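Local coordinates for protein alkyl hydroperoxide reductase AhpD (Legionella pneumophila, PDB 5DIK) that probably reduces alkyl hydroperoxides in the antioxidative response, as an all-helical member of the carboxymuconolactone decarboxylase family with a CXXC disulfide, at residues D11-I16 and L113-E118; Q68-I73 and L106-E111. All blocks are in the same frame, centred on the assembly; numbering follows the deposited sequence. Where two conformers were deposited one is given.

Contacts 1 and 2 both rest on helix 102-120, the last of the chain, and illustrate how one helix can be held by polar chemistry near its end and by packing deeper in. In contact 1 the first turn of helix 12-30 meets it near the C-terminus, where several participants face solvent and a carboxylate grips backbone N-H groups. Contact 2, nested within the loop that contact 1 closes, lies nearer the centre of the chain, beside the CXXC disulfide, and depends on a tyrosine ring packed against aliphatic groups. The two adjoin: Phe13 CZ lies 3.6 Å from Glu111 O. Both also border a second subunit of the hexamer.

Contact 1 (D11-I16 and L113-E118); sequences DKFSHI and LEAFEE
The helical segments 12-16 and 113-118 cross almost perpendicularly, at -89° with axes 9.6 Å apart, with Phe13 and Ala115 the closest pair of CA atoms where the first and last helices of this all-helical AhpD-like fold meet. The polar part is a carboxylate accepting two N-H groups of a helix's first turn. Glu118, its CG anti to the backbone N (chi1 176°) and its chain extended beyond, reaches across to helix 12-30. Glu118 OE1 accepts from Phe13 N at 2.9 Å and Glu118 OE2 from Ser14 N at 2.7 Å; both oxygens are approached on their syn sides, the second donor standing farther out of the carboxylate plane. Asp11, at the N-cap position, makes no capping bond with its side chain; the two N-H groups are held by Glu118 instead, and the helix dipole would be expected to favour its negative charge. Phe13 adds the apolar part. Ala115 CB lies over one face in a CH-pi contact, 3.7 Å from the centroid of the Phe13 ring, while Glu118 OE1 sits at the ring edge. Glu114 crosses the extended Lys12 chain at about a right angle, and Glu114 OE2 approaches Lys12 CD at 3.4 Å, whereas Lys12 NZ stays 4.3 Å from Glu114 OE1, beyond a salt bridge.

Contact 2 (Q68-I73 and L106-E111); sequences QCPGCI and LMYAAE
Tyr108 presents one ring face to Gln68 and part of its rim to Pro70 and Ile73. Its CG is anti to the carbonyl carbon (chi1 -72°), and the ring lies against the turn ahead of helix 70-82. Over that face lies Gln68 CB, a CH-pi contact 3.6 Å from the centroid of the Tyr108 ring. Gln68 CG follows at 3.5 Å from Tyr108 CD2; the chain is extended beyond CG, and the amide plane lies 9° from that of the ring. Gln68 NE2 donates to Lys67 O of the second subunit, which fixes the amide end. At the ring edge Ile73 CD1 stands 4.0 Å from Tyr108 CD1, with Pro70 CG more distant. Glu111 OE1 lies 3.9 Å from Pro70 CB; this buried oxygen has no polar partner in the model, while Glu111 OE2 forms a long, weak ion pair with Lys12. A Schellman motif at Gln68 ends helix 53-66, and Cys69 then occupies the N-cap position of helix 70-82. Tyr108 also packs on Pro70 of the second subunit, so the tyrosine joins neighbouring copies beside the Cys69-Cys72 disulfide, the CXXC motif at a helix start that serves as the redox centre in AhpD relatives.

Contact 1 (D11-I16 and L113-E118)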
ATOM      1  N   ASP A  11      -2.956  16.510 -22.938  1.00 38.96           N
ATOM      2  CA  ASP A  11      -1.910  17.046 -22.060  1.00 37.39           C
ATOM      3  C   ASP A  11      -2.129  16.686 -20.564  1.00 31.37           C
ATOM      4  O   ASP A  11      -1.760  17.453 -19.673  1.00 30.09           O
ATOM      5  CB  ASP A  11      -1.875  18.573 -22.200  1.00 40.26           C
ATOM      6  CG  ASP A  11      -3.070  19.221 -21.526  1.00 43.43           C
ATOM      7  OD1 ASP A  11      -4.162  18.604 -21.572  1.00 47.40           O
ATOM      8  OD2 ASP A  11      -2.929  20.294 -20.904  1.00 51.58           O
ATOM      9  N   LYS A  12      -2.742  15.544 -20.308  1.00 30.25           N
ATOM     10  CA  LYS A  12      -3.057  15.106 -18.944  1.00 30.19           C
ATOM     11  C   LYS A  12      -1.865  15.180 -17.990  1.00 26.61           C
ATOM     12  O   LYS A  12      -1.952  15.781 -16.921  1.00 23.35           O
ATOM     13  CB  LYS A  12      -3.555  13.674 -18.983  1.00 31.63           C
ATOM     14  CG  LYS A  12      -3.917  13.110 -17.627  1.00 34.82           C
ATOM     15  CD  LYS A  12      -4.350  11.659 -17.777  1.00 38.03           C
ATOM     16  CE  LYS A  12      -4.668  11.053 -16.430  1.00 38.82           C
ATOM     17  NZ  LYS A  12      -5.113   9.648 -16.632  1.00 42.68           N
ATOM     18  N   PHE A  13      -0.744  14.584 -18.388  1.00 25.30           N
ATOM     19  CA  PHE A  13       0.429  14.504 -17.500  1.00 25.97           C
ATOM     20  C   PHE A  13       1.268  15.769 -17.477  1.00 28.97           C
ATOM     21  O   PHE A  13       1.956  16.046 -16.485  1.00 25.69           O
ATOM     22  CB  PHE A  13       1.271  13.274 -17.835  1.00 25.54           C
ATOM     23  CG  PHE A  13       0.581  12.001 -17.480  1.00 26.08           C
ATOM     24  CD1 PHE A  13       0.622  11.519 -16.167  1.00 27.18           C
ATOM     25  CD2 PHE A  13      -0.145  11.299 -18.421  1.00 25.78           C
ATOM     26  CE1 PHE A  13      -0.046  10.357 -15.817  1.00 25.87           C
ATOM     27  CE2 PHE A  13      -0.818  10.138 -18.076  1.00 26.57           C
ATOM     28  CZ  PHE A  13      -0.757   9.660 -16.769  1.00 27.75           C
ATOM     29  N   SER A  14       1.226  16.556 -18.554  1.00 26.27           N
ATOM     30  CA  SER A  14       1.847  17.868 -18.501  1.00 27.22           C
ATOM     31  C   SER A  14       1.155  18.711 -17.432  1.00 25.91           C
ATOM     32  O   SER A  14       1.811  19.369 -16.644  1.00 29.01           O
ATOM     33  CB  SER A  14       1.771  18.583 -19.877  1.00 29.31           C
ATOM     34  OG  SER A  14       2.283  19.898 -19.757  1.00 32.27           O
ATOM     35  N   HIS A  15      -0.165  18.667 -17.409  1.00 27.29           N
ATOM     36  CA  HIS A  15      -0.958  19.404 -16.439  1.00 32.30           C
ATOM     37  C   HIS A  15      -0.698  18.887 -15.004  1.00 30.26           C
ATOM     38  O   HIS A  15      -0.518  19.672 -14.068  1.00 25.76           O
ATOM     39  CB  HIS A  15      -2.434  19.343 -16.877  1.00 38.47           C
ATOM     40  CG  HIS A  15      -3.390  20.070 -15.985  1.00 47.70           C
ATOM     41  ND1 HIS A  15      -4.169  19.426 -15.041  1.00 53.63           N
ATOM     42  CD2 HIS A  15      -3.732  21.380 -15.919  1.00 56.28           C
ATOM     43  CE1 HIS A  15      -4.927  20.311 -14.417  1.00 57.30           C
ATOM     44  NE2 HIS A  15      -4.678  21.506 -14.927  1.00 57.94           N
ATOM     45  N   ILE A  16      -0.637  17.571 -14.843  1.00 26.57           N
ATOM     46  CA  ILE A  16      -0.425  16.992 -13.502  1.00 25.51           C
ATOM     47  C   ILE A  16       0.939  17.429 -12.971  1.00 22.48           C
ATOM     48  O   ILE A  16       1.034  17.920 -11.851  1.00 23.53           O
ATOM     49  CB  ILE A  16      -0.557  15.446 -13.525  1.00 26.76           C
ATOM     50  CG1 ILE A  16      -2.011  15.049 -13.720  1.00 25.95           C
ATOM     51  CG2 ILE A  16      -0.011  14.833 -12.236  1.00 27.98           C
ATOM     52  CD1 ILE A  16      -2.227  13.589 -14.035  1.00 26.14           C
ATOM     53  N   LEU A 113       2.231   4.326 -20.115  1.00 19.17           N
ATOM     54  CA  LEU A 113       2.425   4.329 -21.570  1.00 20.54           C
ATOM     55  C   LEU A 113       1.842   5.637 -22.130  1.00 20.86           C
ATOM     56  O   LEU A 113       2.467   6.274 -22.959  1.00 22.47           O
ATOM     57  CB  LEU A 113       1.752   3.140 -22.216  1.00 22.53           C
ATOM     58  CG  LEU A 113       1.957   3.058 -23.737  1.00 23.85           C
ATOM     59  CD1 LEU A 113       3.435   3.004 -24.092  1.00 25.64           C
ATOM     60  CD2 LEU A 113       1.244   1.854 -24.297  1.00 24.36           C
ATOM     61  N   GLU A 114       0.672   6.036 -21.649  1.00 21.58           N
ATOM     62  CA  GLU A 114       0.067   7.314 -22.041  1.00 24.52           C
ATOM     63  C   GLU A 114       0.995   8.492 -21.754  1.00 24.67           C
ATOM     64  O   GLU A 114       1.205   9.337 -22.627  1.00 20.18           O
ATOM     65  CB  GLU A 114      -1.296   7.523 -21.363  1.00 28.36           C
ATOM     66  CG  GLU A 114      -1.987   8.833 -21.724  1.00 33.09           C
ATOM     67  CD  GLU A 114      -3.256   9.082 -20.920  1.00 39.31           C
ATOM     68  OE1 GLU A 114      -3.900   8.117 -20.476  1.00 46.25           O
ATOM     69  OE2 GLU A 114      -3.625  10.257 -20.735  1.00 48.52           O
ATOM     70  N   ALA A 115       1.590   8.524 -20.558  1.00 21.80           N
ATOM     71  CA  ALA A 115       2.534   9.571 -20.182  1.00 21.79           C
ATOM     72  C   ALA A 115       3.782   9.602 -21.053  1.00 21.30           C
ATOM     73  O   ALA A 115       4.195  10.669 -21.518  1.00 20.48           O
ATOM     74  CB  ALA A 115       2.939   9.448 -18.704  1.00 21.22           C
ATOM     75  N   PHE A 116       4.377   8.440 -21.272  1.00 21.36           N
ATOM     76  CA  PHE A 116       5.536   8.325 -22.126  1.00 21.82           C
ATOM     77  C   PHE A 116       5.249   8.828 -23.544  1.00 22.54           C
ATOM     78  O   PHE A 116       6.064   9.542 -24.121  1.00 23.08           O
ATOM     79  CB  PHE A 116       6.010   6.869 -22.166  1.00 22.62           C
ATOM     80  CG  PHE A 116       7.297   6.666 -22.889  1.00 22.50           C
ATOM     81  CD1 PHE A 116       8.509   6.957 -22.280  1.00 21.99           C
ATOM     82  CD2 PHE A 116       7.299   6.155 -24.184  1.00 23.15           C
ATOM     83  CE1 PHE A 116       9.705   6.744 -22.943  1.00 23.54           C
ATOM     84  CE2 PHE A 116       8.497   5.971 -24.871  1.00 23.60           C
ATOM     85  CZ  PHE A 116       9.696   6.254 -24.249  1.00 23.39           C
ATOM     86  N   GLU A 117       4.093   8.468 -24.080  1.00 22.23           N
ATOM     87  CA  GLU A 117       3.711   8.910 -25.425  1.00 24.70           C
ATOM     88  C   GLU A 117       3.490  10.416 -25.449  1.00 25.31           C
ATOM     89  O   GLU A 117       3.910  11.086 -26.403  1.00 26.46           O
ATOM     90  CB  GLU A 117       2.465   8.169 -25.926  1.00 25.58           C
ATOM     91  CG  GLU A 117       2.733   6.714 -26.300  1.00 28.54           C
ATOM     92  CD  GLU A 117       1.583   6.030 -27.046  1.00 31.93           C
ATOM     93  OE1 GLU A 117       1.805   4.912 -27.544  1.00 32.64           O
ATOM     94  OE2 GLU A 117       0.456   6.582 -27.118  1.00 38.74           O
ATOM     95  N   GLU A 118       2.830  10.953 -24.414  1.00 23.67           N
ATOM     96  CA  GLU A 118       2.620  12.400 -24.274  1.00 24.06           C
ATOM     97  C   GLU A 118       3.923  13.189 -24.252  1.00 26.46           C
ATOM     98  O   GLU A 118       4.056  14.191 -24.966  1.00 22.79           O
ATOM     99  CB  GLU A 118       1.792  12.724 -23.027  1.00 24.38           C
ATOM    100  CG  GLU A 118       1.625  14.217 -22.795  1.00 25.75           C
ATOM    101  CD  GLU A 118       0.797  14.579 -21.588  1.00 26.01           C
ATOM    102  OE1 GLU A 118       0.004  13.726 -21.065  1.00 27.60           O
ATOM    103  OE2 GLU A 118       0.929  15.744 -21.153  1.00 25.84           O
TER

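Contact 2 (Q68-I73 and L106-E111)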
ATOM      1  N   GLN A  68       1.136   3.381  -7.732  1.00 15.82           N
ATOM      2  CA  GLN A  68      -0.101   3.960  -8.282  1.00 16.82           C
ATOM      3  C   GLN A  68      -0.130   5.467  -8.103  1.00 16.41           C
ATOM      4  O   GLN A  68      -1.139   6.029  -7.728  1.00 16.42           O
ATOM      5  CB  GLN A  68      -1.332   3.305  -7.614  1.00 18.53           C
ATOM      6  CG  GLN A  68      -1.300   1.793  -7.737  1.00 18.22           C
ATOM      7  CD  GLN A  68      -2.469   1.046  -7.085  1.00 21.75           C
ATOM      8  OE1 GLN A  68      -2.465  -0.182  -7.059  1.00 27.08           O
ATOM      9  NE2 GLN A  68      -3.450   1.767  -6.555  1.00 21.00           N
ATOM     10  N   CYS A  69       0.988   6.098  -8.460  1.00 16.26           N
ATOM     11  CA  CYS A  69       1.197   7.497  -8.225  0.80 17.40           C
ATOM     12  C   CYS A  69       1.274   8.262  -9.577  1.00 17.54           C
ATOM     13  O   CYS A  69       2.295   8.260 -10.224  1.00 16.04           O
ATOM     14  CB  CYS A  69       2.476   7.700  -7.437  0.80 17.39           C
ATOM     15  SG  CYS A  69       2.625   9.434  -6.954  0.80 20.33           S
ATOM     16  N   PRO A  70       0.158   8.883  -9.998  1.00 18.38           N
ATOM     17  CA  PRO A  70       0.134   9.569 -11.333  1.00 18.95           C
ATOM     18  C   PRO A  70       1.185  10.655 -11.461  1.00 18.64           C
ATOM     19  O   PRO A  70       1.824  10.766 -12.504  1.00 20.31           O
ATOM     20  CB  PRO A  70      -1.277  10.173 -11.398  1.00 19.32           C
ATOM     21  CG  PRO A  70      -2.107   9.283 -10.548  1.00 21.41           C
ATOM     22  CD  PRO A  70      -1.183   8.913  -9.375  1.00 18.79           C
ATOM     23  N   GLY A  71       1.435  11.380 -10.380  1.00 17.76           N
ATOM     24  CA  GLY A  71       2.499  12.361 -10.353  1.00 18.63           C
ATOM     25  C   GLY A  71       3.862  11.809 -10.637  1.00 18.41           C
ATOM     26  O   GLY A  71       4.588  12.336 -11.501  1.00 18.63           O
ATOM     27  N   CYS A  72       4.228  10.751  -9.903  1.00 17.83           N
ATOM     28  CA  CYS A  72       5.482  10.055 -10.104  0.50 17.65           C
ATOM     29  C   CYS A  72       5.565   9.502 -11.516  1.00 16.93           C
ATOM     30  O   CYS A  72       6.599   9.587 -12.167  1.00 17.07           O
ATOM     31  CB  CYS A  72       5.558   8.867  -9.150  0.50 18.32           C
ATOM     32  SG  CYS A  72       5.224   9.264  -7.416  0.50 19.00           S
ATOM     33  N   ILE A  73       4.449   8.958 -11.991  1.00 16.19           N
ATOM     34  CA  ILE A  73       4.428   8.382 -13.357  1.00 16.79           C
ATOM     35  C   ILE A  73       4.751   9.487 -14.394  1.00 17.36           C
ATOM     36  O   ILE A  73       5.574   9.287 -15.305  1.00 17.74           O
ATOM     37  CB  ILE A  73       3.088   7.677 -13.654  1.00 17.46           C
ATOM     38  CG1 ILE A  73       3.038   6.359 -12.879  1.00 17.27           C
ATOM     39  CG2 ILE A  73       2.937   7.358 -15.152  1.00 18.48           C
ATOM     40  CD1 ILE A  73       1.657   5.728 -12.850  1.00 18.07           C
ATOM     41  N   LEU A 106      -1.469  -3.354 -13.935  1.00 16.06           N
ATOM     42  CA  LEU A 106      -1.821  -3.249 -15.367  1.00 17.90           C
ATOM     43  C   LEU A 106      -2.530  -1.930 -15.681  1.00 16.99           C
ATOM     44  O   LEU A 106      -2.238  -1.297 -16.699  1.00 19.41           O
ATOM     45  CB  LEU A 106      -2.663  -4.443 -15.784  1.00 18.59           C
ATOM     46  CG  LEU A 106      -2.982  -4.523 -17.270  1.00 19.76           C
ATOM     47  CD1 LEU A 106      -1.698  -4.661 -18.077  1.00 20.63           C
ATOM     48  CD2 LEU A 106      -3.925  -5.691 -17.504  1.00 20.34           C
ATOM     49  N   MET A 107      -3.427  -1.490 -14.805  1.00 18.73           N
ATOM     50  CA  MET A 107      -4.115  -0.192 -14.959  1.00 18.50           C
ATOM     51  C   MET A 107      -3.171   1.020 -14.953  1.00 18.75           C
ATOM     52  O   MET A 107      -3.280   1.928 -15.791  1.00 15.40           O
ATOM     53  CB  MET A 107      -5.151   0.028 -13.861  1.00 19.92           C
ATOM     54  CG  MET A 107      -6.191  -1.060 -13.696  1.00 21.90           C
ATOM     55  SD  MET A 107      -7.281  -1.315 -15.141  1.00 22.03           S
ATOM     56  CE  MET A 107      -6.452  -2.588 -16.043  1.00 23.69           C
ATOM     57  N   TYR A 108      -2.211   1.033 -14.028  1.00 16.50           N
ATOM     58  CA  TYR A 108      -1.227   2.095 -14.010  1.00 16.19           C
ATOM     59  C   TYR A 108      -0.154   1.962 -15.084  1.00 15.93           C
ATOM     60  O   TYR A 108       0.484   2.961 -15.462  1.00 16.70           O
ATOM     61  CB  TYR A 108      -0.641   2.274 -12.575  1.00 16.95           C
ATOM     62  CG  TYR A 108      -1.693   2.911 -11.712  1.00 17.51           C
ATOM     63  CD1 TYR A 108      -1.857   4.284 -11.686  1.00 18.60           C
ATOM     64  CD2 TYR A 108      -2.587   2.120 -10.978  1.00 19.00           C
ATOM     65  CE1 TYR A 108      -2.849   4.873 -10.940  1.00 20.60           C
ATOM     66  CE2 TYR A 108      -3.604   2.699 -10.251  1.00 21.22           C
ATOM     67  CZ  TYR A 108      -3.731   4.067 -10.221  1.00 22.84           C
ATOM     68  OH  TYR A 108      -4.736   4.638  -9.466  1.00 27.77           O
ATOM     69  N   ALA A 109       0.070   0.750 -15.582  1.00 15.23           N
ATOM     70  CA  ALA A 109       0.997   0.596 -16.707  1.00 15.79           C
ATOM     71  C   ALA A 109       0.407   1.312 -17.916  1.00 16.69           C
ATOM     72  O   ALA A 109       1.140   1.926 -18.693  1.00 15.75           O
ATOM     73  CB  ALA A 109       1.245  -0.870 -16.998  1.00 16.53           C
ATOM     74  N   ALA A 110      -0.911   1.220 -18.071  1.00 16.31           N
ATOM     75  CA  ALA A 110      -1.600   1.955 -19.123  1.00 18.81           C
ATOM     76  C   ALA A 110      -1.380   3.447 -18.991  1.00 19.86           C
ATOM     77  O   ALA A 110      -1.070   4.119 -19.972  1.00 19.39           O
ATOM     78  CB  ALA A 110      -3.085   1.631 -19.134  1.00 19.22           C
ATOM     79  N   GLU A 111      -1.476   3.974 -17.776  1.00 19.68           N
ATOM     80  CA  GLU A 111      -1.173   5.379 -17.517  1.00 20.05           C
ATOM     81  C   GLU A 111       0.269   5.723 -17.853  1.00 19.93           C
ATOM     82  O   GLU A 111       0.542   6.790 -18.425  1.00 18.80           O
ATOM     83  CB  GLU A 111      -1.431   5.745 -16.036  1.00 23.46           C
ATOM     84  CG  GLU A 111      -2.888   5.713 -15.644  1.00 29.81           C
ATOM     85  CD  GLU A 111      -3.249   6.722 -14.552  1.00 38.59           C
ATOM     86  OE1 GLU A 111      -2.360   7.473 -14.035  1.00 43.34           O
ATOM     87  OE2 GLU A 111      -4.451   6.777 -14.205  1.00 45.64           O
TER